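Local coordinates for protein cephalosporin acylase (PDB 2NLZ) that probably hydrolyses amide bonds as a member of the gamma-glutamyltranspeptidase family of N-terminal nucleophile enzymes, although its natural substrate is not established, at residues Asn46-Asp49 against Ala50-Thr54; Gly134-Pro137 against Leu138-Leu142; Met321-Val325 against Glu326-Ser330; Val76-Gly80 against Lys81-Leu85. The protein carries 1 engineered substitution. All blocks are in the same frame, centred on the assembly; numbering follows the deposited sequence.

Contact 1. Residues Asn46-Asp49 against Ala50-Thr54; sequences NAID and AAIAT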
ATOM      1  N   ASN D  46      34.855 -21.178 -15.773  1.00 32.42           N
ATOM      2  CA  ASN D  46      33.730 -21.805 -15.100  1.00 34.20           C
ATOM      3  C   ASN D  46      33.257 -20.925 -13.937  1.00 34.07           C
ATOM      4  O   ASN D  46      33.760 -19.822 -13.749  1.00 31.89           O
ATOM      5  CB  ASN D  46      34.076 -23.237 -14.642  1.00 33.56           C
ATOM      6  CG  ASN D  46      35.293 -23.300 -13.719  1.00 41.14           C
ATOM      7  OD1 ASN D  46      35.509 -22.436 -12.861  1.00 39.08           O
ATOM      8  ND2 ASN D  46      36.088 -24.347 -13.888  1.00 32.84           N
ATOM      9  N   ALA D  47      32.304 -21.425 -13.156  1.00 34.99           N
ATOM     10  CA  ALA D  47      31.672 -20.648 -12.097  1.00 29.87           C
ATOM     11  C   ALA D  47      32.681 -20.151 -11.060  1.00 32.69           C
ATOM     12  O   ALA D  47      32.526 -19.052 -10.521  1.00 27.79           O
ATOM     13  CB  ALA D  47      30.565 -21.454 -11.437  1.00 25.35           C
ATOM     14  N   ILE D  48      33.713 -20.955 -10.801  1.00 26.51           N
ATOM     15  CA  ILE D  48      34.772 -20.591  -9.861  1.00 23.81           C
ATOM     16  C   ILE D  48      35.571 -19.417 -10.425  1.00 29.84           C
ATOM     17  O   ILE D  48      35.769 -18.399  -9.748  1.00 36.72           O
ATOM     18  CB  ILE D  48      35.714 -21.787  -9.555  1.00 18.96           C
ATOM     19  CG1 ILE D  48      34.982 -22.880  -8.773  1.00  6.48           C
ATOM     20  CG2 ILE D  48      36.930 -21.343  -8.766  1.00 13.44           C
ATOM     21  CD1 ILE D  48      34.385 -23.990  -9.640  1.00 25.26           C
ATOM     22  N   ASP D  49      36.013 -19.555 -11.671  1.00 28.65           N
ATOM     23  CA  ASP D  49      36.710 -18.475 -12.346  1.00 29.42           C
ATOM     24  C   ASP D  49      35.897 -17.200 -12.242  1.00 29.05           C
ATOM     25  O   ASP D  49      36.409 -16.176 -11.789  1.00 30.10           O
ATOM     26  CB  ASP D  49      36.959 -18.816 -13.812  1.00 31.77           C
ATOM     27  CG  ASP D  49      37.986 -19.909 -13.996  1.00 38.21           C
ATOM     28  OD1 ASP D  49      39.122 -19.764 -13.488  1.00 27.88           O
ATOM     29  OD2 ASP D  49      37.657 -20.904 -14.673  1.00 27.62           O
ATOM     30  N   ALA D  50      34.621 -17.283 -12.627  1.00 25.67           N
ATOM     31  CA  ALA D  50      33.695 -16.139 -12.585  1.00 25.43           C
ATOM     32  C   ALA D  50      33.568 -15.504 -11.199  1.00 25.50           C
ATOM     33  O   ALA D  50      33.468 -14.285 -11.080  1.00 18.50           O
ATOM     34  CB  ALA D  50      32.322 -16.538 -13.114  1.00 15.61           C
ATOM     35  N   ALA D  51      33.573 -16.343 -10.163  1.00 20.67           N
ATOM     36  CA  ALA D  51      33.482 -15.885  -8.798  1.00 14.16           C
ATOM     37  C   ALA D  51      34.694 -15.024  -8.463  1.00 20.66           C
ATOM     38  O   ALA D  51      34.553 -13.940  -7.897  1.00 23.54           O
ATOM     39  CB  ALA D  51      33.387 -17.064  -7.866  1.00 14.69           C
ATOM     40  N   ILE D  52      35.878 -15.507  -8.834  1.00 25.78           N
ATOM     41  CA  ILE D  52      37.128 -14.774  -8.619  1.00 24.14           C
ATOM     42  C   ILE D  52      37.109 -13.479  -9.426  1.00 21.34           C
ATOM     43  O   ILE D  52      37.474 -12.431  -8.922  1.00 17.04           O
ATOM     44  CB  ILE D  52      38.363 -15.640  -8.957  1.00 26.75           C
ATOM     45  CG1 ILE D  52      38.396 -16.894  -8.078  1.00 36.75           C
ATOM     46  CG2 ILE D  52      39.649 -14.865  -8.752  1.00 32.47           C
ATOM     47  CD1 ILE D  52      39.282 -18.010  -8.612  1.00 32.13           C
ATOM     48  N   ALA D  53      36.630 -13.547 -10.659  1.00 16.97           N
ATOM     49  CA  ALA D  53      36.518 -12.353 -11.490  1.00 25.83           C
ATOM     50  C   ALA D  53      35.701 -11.273 -10.797  1.00 27.86           C
ATOM     51  O   ALA D  53      36.134 -10.130 -10.652  1.00 25.21           O
ATOM     52  CB  ALA D  53      35.906 -12.694 -12.835  1.00 26.89           C
ATOM     53  N   THR D  54      34.524 -11.673 -10.345  1.00 25.01           N
ATOM     54  CA  THR D  54      33.588 -10.798  -9.678  1.00 23.15           C
ATOM     55  C   THR D  54      34.100 -10.296  -8.326  1.00 25.27           C
ATOM     56  O   THR D  54      33.851  -9.152  -7.959  1.00 23.86           O
ATOM     57  CB  THR D  54      32.258 -11.533  -9.471  1.00 27.79           C
ATOM     58  OG1 THR D  54      31.886 -12.199 -10.687  1.00 25.20           O
ATOM     59  CG2 THR D  54      31.166 -10.562  -9.068  1.00 20.92           C
TER
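Ala-50 gives its N-H to the carbonyl of Asn-46, N to O 2.9 Å, and this nearly straight bond (174°) closes the first turn of helix 47-61. Ala-51 comes next, its N 2.9 Å from Ala-47 O in a more bent bond, while its methyl packs on Leu-361 and Thr-363 of strand 359-365. Ile-52 bonds through its N to Ile-48 O and sends CD1 to within 4.1 Å of Ile-48 CG2. That branch of Ile-48 lies anti to its own backbone N (CG1 has chi1 -68°), and both isoleucines pack on Leu-129 of helix 122-133. Ala-53 N continues the ladder to Asp-49 O at 2.9 Å. Thr-54 adds a second grip on Ala-50 O: its OG1, 2.6 Å away, and its backbone N approach from opposite faces of the carbonyl. Ahead of all this sits a capping box. Asn-46 OD1 accepts from Asp-49 N at 3.2 Å and weakly from Ile-48 N, while Asp-49 OD2 accepts from Asn-46 N at 3.0 Å. The buried carboxylate of Asp-49 also takes the backbone N-H groups of Asn-135 and Leu-136, and this, with the helix start beside it, would probably favour its charged form.

Contact 2. Residues Gly134-Pro137 against Leu138-Leu142; sequences GNLP and LAASL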
ATOM      1  N   GLY D 134      39.476 -23.799 -10.809  1.00 30.91           N
ATOM      2  CA  GLY D 134      39.268 -22.904 -11.951  1.00 35.64           C
ATOM      3  C   GLY D 134      39.886 -23.409 -13.243  1.00 36.37           C
ATOM      4  O   GLY D 134      40.763 -24.268 -13.224  1.00 43.70           O
ATOM      5  N   ASN D 135      39.429 -22.876 -14.373  1.00 36.40           N
ATOM      6  CA  ASN D 135      39.971 -23.236 -15.686  1.00 38.83           C
ATOM      7  C   ASN D 135      41.037 -22.260 -16.168  1.00 43.66           C
ATOM      8  O   ASN D 135      41.946 -22.633 -16.915  1.00 51.88           O
ATOM      9  CB  ASN D 135      38.858 -23.297 -16.738  1.00 35.76           C
ATOM     10  CG  ASN D 135      38.022 -24.555 -16.642  1.00 38.58           C
ATOM     11  OD1 ASN D 135      38.455 -25.567 -16.086  1.00 52.17           O
ATOM     12  ND2 ASN D 135      36.814 -24.503 -17.196  1.00 42.97           N
ATOM     13  N   LEU D 136      40.911 -21.006 -15.743  1.00 42.40           N
ATOM     14  CA  LEU D 136      41.761 -19.929 -16.232  1.00 43.31           C
ATOM     15  C   LEU D 136      42.838 -19.556 -15.228  1.00 46.10           C
ATOM     16  O   LEU D 136      42.648 -19.718 -14.021  1.00 45.32           O
ATOM     17  CB  LEU D 136      40.919 -18.687 -16.519  1.00 46.27           C
ATOM     18  CG  LEU D 136      39.633 -18.860 -17.310  1.00 37.19           C
ATOM     19  CD1 LEU D 136      38.989 -17.510 -17.488  1.00 33.16           C
ATOM     20  CD2 LEU D 136      39.914 -19.517 -18.655  1.00 39.70           C
ATOM     21  N   PRO D 137      43.969 -19.026 -15.723  1.00 51.35           N
ATOM     22  CA  PRO D 137      44.965 -18.520 -14.789  1.00 53.05           C
ATOM     23  C   PRO D 137      44.449 -17.235 -14.141  1.00 48.83           C
ATOM     24  O   PRO D 137      43.630 -16.521 -14.730  1.00 40.31           O
ATOM     25  CB  PRO D 137      46.174 -18.234 -15.682  1.00 55.03           C
ATOM     26  CG  PRO D 137      45.581 -17.955 -17.036  1.00 57.31           C
ATOM     27  CD  PRO D 137      44.376 -18.848 -17.132  1.00 52.41           C
ATOM     28  N   LEU D 138      44.928 -16.963 -12.931  1.00 39.88           N
ATOM     29  CA  LEU D 138      44.514 -15.808 -12.140  1.00 34.10           C
ATOM     30  C   LEU D 138      44.582 -14.495 -12.923  1.00 40.80           C
ATOM     31  O   LEU D 138      43.745 -13.614 -12.736  1.00 50.61           O
ATOM     32  CB  LEU D 138      45.385 -15.725 -10.885  1.00 32.49           C
ATOM     33  CG  LEU D 138      44.758 -15.232  -9.590  1.00 30.09           C
ATOM     34  CD1 LEU D 138      43.403 -15.880  -9.370  1.00 30.69           C
ATOM     35  CD2 LEU D 138      45.680 -15.511  -8.428  1.00 25.07           C
ATOM     36  N   ALA D 139      45.567 -14.385 -13.814  1.00 44.40           N
ATOM     37  CA  ALA D 139      45.759 -13.191 -14.640  1.00 47.41           C
ATOM     38  C   ALA D 139      44.659 -12.957 -15.677  1.00 46.56           C
ATOM     39  O   ALA D 139      44.436 -11.831 -16.111  1.00 44.84           O
ATOM     40  CB  ALA D 139      47.107 -13.238 -15.312  1.00 54.53           C
ATOM     41  N   ALA D 140      43.985 -14.025 -16.083  1.00 43.17           N
ATOM     42  CA  ALA D 140      42.844 -13.904 -16.979  1.00 40.26           C
ATOM     43  C   ALA D 140      41.651 -13.461 -16.179  1.00 43.67           C
ATOM     44  O   ALA D 140      40.944 -12.522 -16.560  1.00 33.78           O
ATOM     45  CB  ALA D 140      42.530 -15.231 -17.629  1.00 36.54           C
ATOM     46  N   SER D 141      41.427 -14.159 -15.067  1.00 43.76           N
ATOM     47  CA  SER D 141      40.194 -13.994 -14.316  1.00 41.49           C
ATOM     48  C   SER D 141      40.174 -12.685 -13.547  1.00 36.46           C
ATOM     49  O   SER D 141      39.111 -12.160 -13.268  1.00 41.66           O
ATOM     50  CB  SER D 141      39.856 -15.224 -13.441  1.00 38.04           C
ATOM     51  OG  SER D 141      40.903 -15.586 -12.567  1.00 50.59           O
ATOM     52  N   LEU D 142      41.333 -12.116 -13.244  1.00 34.09           N
ATOM     53  CA  LEU D 142      41.277 -10.796 -12.618  1.00 37.99           C
ATOM     54  C   LEU D 142      41.693  -9.601 -13.494  1.00 33.12           C
ATOM     55  O   LEU D 142      41.968  -8.509 -13.005  1.00 26.27           O
ATOM     56  CB  LEU D 142      41.856 -10.794 -11.193  1.00 39.44           C
ATOM     57  CG  LEU D 142      43.306 -10.989 -10.817  1.00 31.85           C
ATOM     58  CD1 LEU D 142      43.870  -9.651 -10.505  1.00 40.94           C
ATOM     59  CD2 LEU D 142      43.341 -11.829  -9.581  1.00 34.66           C
TER
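Leu-136 and Pro-137 meet Ala-140 and Ser-141 in a local cap contact, where the loop leaving helix 122-133 turns into the single-turn helix 138-141 at the protein surface. Pro-137 occupies the N-cap position, and its carbonyl does most of the work by accepting two N-H groups. Ala-140 N, 2.9 Å from Pro-137 O, comes from above the carbonyl plane in a bent bond (142°), the three-residue spacing of a 3-10 turn. Ser-141 N, 3.2 Å from the same oxygen, lies in the plane and makes the straighter, alpha-type bond. Apolar atoms pack beside this pair: Ala-140 CB is 4.0 Å from Leu-136 CB and 4.1 Å from Pro-137 CD, so its methyl sits against both the leucine stem and the proline ring. The turn ends with Leu-142 N bonded to Leu-138 O at 2.9 Å. With OG between its backbone N and carbonyl carbon (chi1 55°), Ser-141 bends back to the same oxygen and adds a weak bond. Leu-138 packs on Ile-52 of helix 47-61 and on Ala-130 of helix 122-133, which seats the turn against both. The shared acceptor at a proline N-cap marks a short one-turn helix, which here links helices 122-133 and 143-151.

Contact 3. Residues Met321-Val325 against Glu326-Ser330; sequences MSVSV and EQLLS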
ATOM      1  N   MET D 321      37.552 -23.415  21.088  1.00 54.32           N
ATOM      2  CA  MET D 321      36.113 -23.567  21.362  1.00 55.10           C
ATOM      3  C   MET D 321      35.841 -24.438  22.584  1.00 62.02           C
ATOM      4  O   MET D 321      36.431 -25.507  22.743  1.00 63.37           O
ATOM      5  CB  MET D 321      35.359 -24.106  20.143  1.00 55.20           C
ATOM      6  CG  MET D 321      35.034 -23.039  19.105  1.00 45.25           C
ATOM      7  SD  MET D 321      34.023 -23.607  17.729  1.00 37.58           S
ATOM      8  CE  MET D 321      32.557 -24.211  18.577  1.00 35.80           C
ATOM      9  N   SER D 322      34.937 -23.964  23.439  1.00 69.74           N
ATOM     10  CA  SER D 322      34.636 -24.618  24.710  1.00 69.95           C
ATOM     11  C   SER D 322      33.709 -25.827  24.545  1.00 66.24           C
ATOM     12  O   SER D 322      33.918 -26.854  25.179  1.00 62.84           O
ATOM     13  CB  SER D 322      34.036 -23.611  25.689  1.00 70.45           C
ATOM     14  OG  SER D 322      34.030 -24.109  27.010  1.00 80.89           O
ATOM     15  N   VAL D 323      32.681 -25.699  23.710  1.00 68.11           N
ATOM     16  CA  VAL D 323      31.842 -26.844  23.354  1.00 67.40           C
ATOM     17  C   VAL D 323      32.130 -27.229  21.906  1.00 68.26           C
ATOM     18  O   VAL D 323      32.963 -26.599  21.250  1.00 71.12           O
ATOM     19  CB  VAL D 323      30.332 -26.561  23.558  1.00 66.26           C
ATOM     20  CG1 VAL D 323      30.026 -26.364  25.027  1.00 68.83           C
ATOM     21  CG2 VAL D 323      29.887 -25.351  22.755  1.00 72.16           C
ATOM     22  N   SER D 324      31.458 -28.261  21.407  1.00 67.12           N
ATOM     23  CA  SER D 324      31.660 -28.669  20.021  1.00 66.94           C
ATOM     24  C   SER D 324      30.508 -28.227  19.112  1.00 67.10           C
ATOM     25  O   SER D 324      29.423 -27.868  19.578  1.00 65.56           O
ATOM     26  CB  SER D 324      31.906 -30.183  19.909  1.00 66.04           C
ATOM     27  OG  SER D 324      30.694 -30.916  19.925  1.00 52.83           O
ATOM     28  N   VAL D 325      30.776 -28.245  17.811  1.00 62.11           N
ATOM     29  CA  VAL D 325      29.785 -27.981  16.779  1.00 55.21           C
ATOM     30  C   VAL D 325      28.650 -29.001  16.850  1.00 56.26           C
ATOM     31  O   VAL D 325      27.476 -28.646  16.738  1.00 63.27           O
ATOM     32  CB  VAL D 325      30.436 -28.050  15.386  1.00 52.89           C
ATOM     33  CG1 VAL D 325      29.453 -27.652  14.310  1.00 44.77           C
ATOM     34  CG2 VAL D 325      31.675 -27.167  15.337  1.00 58.04           C
ATOM     35  N   GLU D 326      29.018 -30.263  17.060  1.00 60.44           N
ATOM     36  CA  GLU D 326      28.073 -31.383  17.089  1.00 64.96           C
ATOM     37  C   GLU D 326      27.065 -31.273  18.229  1.00 60.85           C
ATOM     38  O   GLU D 326      25.914 -31.699  18.095  1.00 59.90           O
ATOM     39  CB  GLU D 326      28.827 -32.716  17.193  1.00 70.25           C
ATOM     40  CG  GLU D 326      29.526 -33.169  15.900  1.00 85.79           C
ATOM     41  CD  GLU D 326      30.863 -32.469  15.627  1.00 91.02           C
ATOM     42  OE1 GLU D 326      31.430 -31.830  16.545  1.00 84.75           O
ATOM     43  OE2 GLU D 326      31.347 -32.573  14.479  1.00 91.09           O
ATOM     44  N   GLN D 327      27.514 -30.706  19.346  1.00 55.36           N
ATOM     45  CA  GLN D 327      26.655 -30.478  20.506  1.00 55.04           C
ATOM     46  C   GLN D 327      25.654 -29.355  20.262  1.00 48.79           C
ATOM     47  O   GLN D 327      24.479 -29.493  20.608  1.00 46.93           O
ATOM     48  CB  GLN D 327      27.486 -30.169  21.756  1.00 56.87           C
ATOM     49  CG  GLN D 327      28.106 -31.384  22.426  1.00 67.29           C
ATOM     50  CD  GLN D 327      28.955 -31.013  23.633  1.00 68.11           C
ATOM     51  OE1 GLN D 327      29.691 -30.023  23.610  1.00 57.20           O
ATOM     52  NE2 GLN D 327      28.862 -31.814  24.692  1.00 87.56           N
ATOM     53  N   LEU D 328      26.114 -28.252  19.665  1.00 37.12           N
ATOM     54  CA  LEU D 328      25.250 -27.100  19.399  1.00 32.19           C
ATOM     55  C   LEU D 328      24.205 -27.416  18.334  1.00 38.11           C
ATOM     56  O   LEU D 328      23.089 -26.866  18.352  1.00 29.65           O
ATOM     57  CB  LEU D 328      26.063 -25.879  18.966  1.00 27.64           C
ATOM     58  CG  LEU D 328      27.016 -25.246  19.980  1.00 28.13           C
ATOM     59  CD1 LEU D 328      27.974 -24.321  19.264  1.00 23.31           C
ATOM     60  CD2 LEU D 328      26.278 -24.507  21.098  1.00 36.64           C
ATOM     61  N   LEU D 329      24.564 -28.313  17.420  1.00 32.07           N
ATOM     62  CA  LEU D 329      23.703 -28.640  16.294  1.00 34.92           C
ATOM     63  C   LEU D 329      22.844 -29.895  16.492  1.00 39.53           C
ATOM     64  O   LEU D 329      22.193 -30.372  15.557  1.00 44.15           O
ATOM     65  CB  LEU D 329      24.551 -28.744  15.027  1.00 29.54           C
ATOM     66  CG  LEU D 329      24.542 -27.528  14.088  1.00 33.13           C
ATOM     67  CD1 LEU D 329      24.387 -26.199  14.825  1.00 30.18           C
ATOM     68  CD2 LEU D 329      25.770 -27.523  13.177  1.00 26.60           C
ATOM     69  N   SER D 330      22.834 -30.414  17.716  1.00 48.24           N
ATOM     70  CA  SER D 330      22.138 -31.660  18.021  1.00 52.50           C
ATOM     71  C   SER D 330      20.648 -31.435  18.261  1.00 51.19           C
ATOM     72  O   SER D 330      20.252 -30.382  18.772  1.00 49.45           O
ATOM     73  CB  SER D 330      22.772 -32.348  19.237  1.00 54.24           C
ATOM     74  OG  SER D 330      22.422 -31.692  20.444  1.00 50.80           O
TER
HETATM   75  O   HOH W   1      33.764 -29.453  16.633  1.00 12.08           O
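Ser-324 and Gln-327 exchange side-chain-to-backbone bonds at the start of the short helix 325-328. Ser-324 OG accepts from Gln-327 N at 3.2 Å, with an angle of 150°. It can do so because OG stands between the serine's own N and carbonyl carbon (chi1 82°), which brings it over the first turn. In return Gln-327 OE1 accepts from Ser-324 N at 3.3 Å, a straight (168°) but long and weak bond; the glutamine chain runs extended beyond CG to bring its amide back along the incoming loop. The next backbone groups are paired in helical fashion: Leu-328 N reaches Ser-324 O weakly, and Leu-329 N reaches Val-325 O at 3.0 Å. At the open start of the helix the N-H of Val-325 gives a weak bond to a water that in turn bonds weakly to Glu-326 OE1. At the far end, Ser-330 OG donates to Gln-327 O at 3.0 Å and itself weakly accepts from Tyr-333 N, starting the following helix.

Apolar contacts accompany the polar ones. Val-323 CG2 packs on Leu-328 CG at 4.0 Å, the two side chains crossing at about a right angle against Tyr-314. Beside it, Val-325 CG1 lies 3.9 Å from Leu-329 CD2, the chains side by side on Leu-274. The reciprocal polar pair is a capping box, and the contact from Val-323, just before the N-cap, to Leu-328 is the hydrophobic staple that often accompanies it at a helix start.

Contact 4. Residues Val76-Gly80 against Lys81-Leu85; sequences VWTKG and KLHGL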
ATOM      1  N   VAL D  76      31.909 -23.888  -2.512  1.00 29.52           N
ATOM      2  CA  VAL D  76      31.932 -24.170  -3.946  1.00 30.40           C
ATOM      3  C   VAL D  76      31.486 -25.603  -4.237  1.00 24.17           C
ATOM      4  O   VAL D  76      31.987 -26.559  -3.642  1.00 26.28           O
ATOM      5  CB  VAL D  76      33.317 -23.810  -4.592  1.00 28.84           C
ATOM      6  CG1 VAL D  76      34.451 -24.162  -3.662  1.00 37.82           C
ATOM      7  CG2 VAL D  76      33.500 -24.505  -5.917  1.00 21.04           C
ATOM      8  N   TRP D  77      30.502 -25.729  -5.118  1.00 24.89           N
ATOM      9  CA  TRP D  77      30.037 -27.041  -5.553  1.00 30.51           C
ATOM     10  C   TRP D  77      30.601 -27.349  -6.912  1.00 34.41           C
ATOM     11  O   TRP D  77      30.307 -26.660  -7.886  1.00 31.70           O
ATOM     12  CB  TRP D  77      28.518 -27.102  -5.644  1.00 26.88           C
ATOM     13  CG  TRP D  77      27.986 -28.457  -6.041  1.00 29.57           C
ATOM     14  CD1 TRP D  77      27.839 -28.957  -7.314  1.00 28.66           C
ATOM     15  CD2 TRP D  77      27.498 -29.477  -5.156  1.00 35.10           C
ATOM     16  NE1 TRP D  77      27.292 -30.222  -7.267  1.00 26.18           N
ATOM     17  CE2 TRP D  77      27.074 -30.561  -5.956  1.00 30.09           C
ATOM     18  CE3 TRP D  77      27.374 -29.577  -3.761  1.00 35.53           C
ATOM     19  CZ2 TRP D  77      26.542 -31.721  -5.407  1.00 33.82           C
ATOM     20  CZ3 TRP D  77      26.854 -30.733  -3.221  1.00 32.70           C
ATOM     21  CH2 TRP D  77      26.447 -31.789  -4.038  1.00 34.75           C
ATOM     22  N   THR D  78      31.397 -28.405  -6.968  1.00 43.29           N
ATOM     23  CA  THR D  78      32.027 -28.823  -8.202  1.00 46.74           C
ATOM     24  C   THR D  78      32.303 -30.314  -8.117  1.00 50.95           C
ATOM     25  O   THR D  78      32.700 -30.814  -7.050  1.00 47.16           O
ATOM     26  CB  THR D  78      33.319 -28.006  -8.476  1.00 42.51           C
ATOM     27  OG1 THR D  78      33.926 -28.448  -9.691  1.00 46.85           O
ATOM     28  CG2 THR D  78      34.306 -28.127  -7.324  1.00 45.61           C
ATOM     29  N   LYS D  79      32.086 -31.006  -9.242  1.00 59.54           N
ATOM     30  CA  LYS D  79      32.217 -32.475  -9.363  1.00 66.29           C
ATOM     31  C   LYS D  79      31.379 -33.207  -8.314  1.00 61.75           C
ATOM     32  O   LYS D  79      31.893 -34.077  -7.602  1.00 60.19           O
ATOM     33  CB  LYS D  79      33.685 -32.966  -9.266  1.00 73.23           C
ATOM     34  CG  LYS D  79      34.807 -31.946  -9.544  1.00 89.55           C
ATOM     35  CD  LYS D  79      35.246 -31.905 -11.002  1.00104.58           C
ATOM     36  CE  LYS D  79      36.429 -30.954 -11.172  1.00110.70           C
ATOM     37  NZ  LYS D  79      36.939 -30.924 -12.569  1.00115.75           N
ATOM     38  N   GLY D  80      30.105 -32.830  -8.204  1.00 55.66           N
ATOM     39  CA  GLY D  80      29.167 -33.463  -7.265  1.00 52.66           C
ATOM     40  C   GLY D  80      29.491 -33.418  -5.773  1.00 49.01           C
ATOM     41  O   GLY D  80      28.980 -34.232  -5.002  1.00 48.96           O
ATOM     42  N   LYS D  81      30.310 -32.452  -5.362  1.00 51.16           N
ATOM     43  CA  LYS D  81      30.789 -32.354  -3.983  1.00 54.23           C
ATOM     44  C   LYS D  81      30.846 -30.897  -3.513  1.00 50.74           C
ATOM     45  O   LYS D  81      31.287 -30.001  -4.249  1.00 44.71           O
ATOM     46  CB  LYS D  81      32.178 -33.000  -3.871  1.00 62.99           C
ATOM     47  CG  LYS D  81      32.670 -33.295  -2.453  1.00 76.43           C
ATOM     48  CD  LYS D  81      31.987 -34.519  -1.844  1.00 89.62           C
ATOM     49  CE  LYS D  81      32.943 -35.326  -0.958  1.00 92.76           C
ATOM     50  NZ  LYS D  81      33.728 -34.482  -0.006  1.00 79.54           N
ATOM     51  N   LEU D  82      30.397 -30.659  -2.285  1.00 44.10           N
ATOM     52  CA  LEU D  82      30.463 -29.324  -1.726  1.00 35.56           C
ATOM     53  C   LEU D  82      31.773 -29.128  -0.980  1.00 34.06           C
ATOM     54  O   LEU D  82      32.118 -29.928  -0.113  1.00 37.90           O
ATOM     55  CB  LEU D  82      29.276 -29.054  -0.800  1.00 31.69           C
ATOM     56  CG  LEU D  82      29.219 -27.601  -0.322  1.00 31.30           C
ATOM     57  CD1 LEU D  82      28.669 -26.668  -1.391  1.00 22.69           C
ATOM     58  CD2 LEU D  82      28.432 -27.480   0.948  1.00  8.52           C
ATOM     59  N   HIS D  83      32.491 -28.061  -1.322  1.00 31.04           N
ATOM     60  CA  HIS D  83      33.762 -27.731  -0.666  1.00 36.08           C
ATOM     61  C   HIS D  83      33.704 -26.396   0.082  1.00 36.35           C
ATOM     62  O   HIS D  83      33.044 -25.460  -0.365  1.00 39.78           O
ATOM     63  CB  HIS D  83      34.894 -27.686  -1.698  1.00 38.78           C
ATOM     64  CG  HIS D  83      35.008 -28.923  -2.529  1.00 47.56           C
ATOM     65  ND1 HIS D  83      35.668 -30.052  -2.094  1.00 46.05           N
ATOM     66  CD2 HIS D  83      34.552 -29.207  -3.771  1.00 35.84           C
ATOM     67  CE1 HIS D  83      35.609 -30.979  -3.032  1.00 45.23           C
ATOM     68  NE2 HIS D  83      34.941 -30.491  -4.061  1.00 41.26           N
ATOM     69  N   GLY D  84      34.410 -26.297   1.205  1.00 28.96           N
ATOM     70  CA  GLY D  84      34.416 -25.050   1.970  1.00 29.12           C
ATOM     71  C   GLY D  84      35.790 -24.423   2.099  1.00 34.63           C
ATOM     72  O   GLY D  84      36.732 -25.074   2.552  1.00 37.36           O
ATOM     73  N   LEU D  85      35.918 -23.158   1.703  1.00 25.15           N
ATOM     74  CA  LEU D  85      37.211 -22.476   1.781  1.00 25.32           C
ATOM     75  C   LEU D  85      37.224 -21.415   2.869  1.00 25.55           C
ATOM     76  O   LEU D  85      36.430 -20.475   2.845  1.00 27.40           O
ATOM     77  CB  LEU D  85      37.601 -21.855   0.432  1.00 27.39           C
ATOM     78  CG  LEU D  85      39.031 -21.298   0.331  1.00 28.62           C
ATOM     79  CD1 LEU D  85      40.057 -22.374   0.664  1.00 40.60           C
ATOM     80  CD2 LEU D  85      39.320 -20.701  -1.042  1.00 25.59           C
TER
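Val-76 and His-83 are a hydrogen-bonded antiparallel pair: Val-76 N to His-83 O is 2.9 Å and His-83 N to Val-76 O 2.8 Å. Nearer the turn, Thr-78 N reaches Lys-81 O at 3.2 Å. Between them Trp-77 and Leu-82 form the non-hydrogen-bonded pair. The indole, with CG anti to the backbone N (chi1 -178°), folds under the hairpin end, so that Lys-81 N lies 3.7 Å above the ring plane, over its centre. Leu-82 CB touches Trp-77 CE3 at 3.6 Å, while CD1 of the leucine sits in plane at the indole edge. Across the sheet, on the face of Val-76 and His-83, Thr-78 CG2 meets His-83 CD2 at 3.7 Å, the side chains at about a right angle. A type I' turn from Thr-78 to Lys-81 joins the strands, with Lys-79 and Gly-80 both at positive phi. Farther out, Tyr-133 stacks on the His-83 ring, Asn-369 bonds the hydroxyl of Thr-78, and Phe-425 packs on both Trp-77 and Leu-82. The chemistry is thus divided: backbone bonds set the strand register, the indole supplies an apolar floor under the turn peptides, and the opposite face offers its imidazole to an aromatic partner on helix 122-133.

Overall arrangement
Along the chain the order is contact 1, contact 4, contact 2, contact 3. The first three lie near one another: the centres of contacts 1 and 2 are about 8 Å apart, those of contacts 1 and 4 about 14 Å. Helix 47-61 touches both neighbours, through Asp-49 to the loop of contact 2 and through Ile-48 CG1 to Val-76 CG2 (3.6 Å) of contact 4, with helix 122-133 packing against all three. Here helices lie on beta strands, as in the layered fold of N-terminal nucleophile hydrolases. Contact 3 stands apart, its centre about 24 Å from that of contact 4, yet strand 250-259 pairs with the hairpin and also packs on Val-325 and Leu-329.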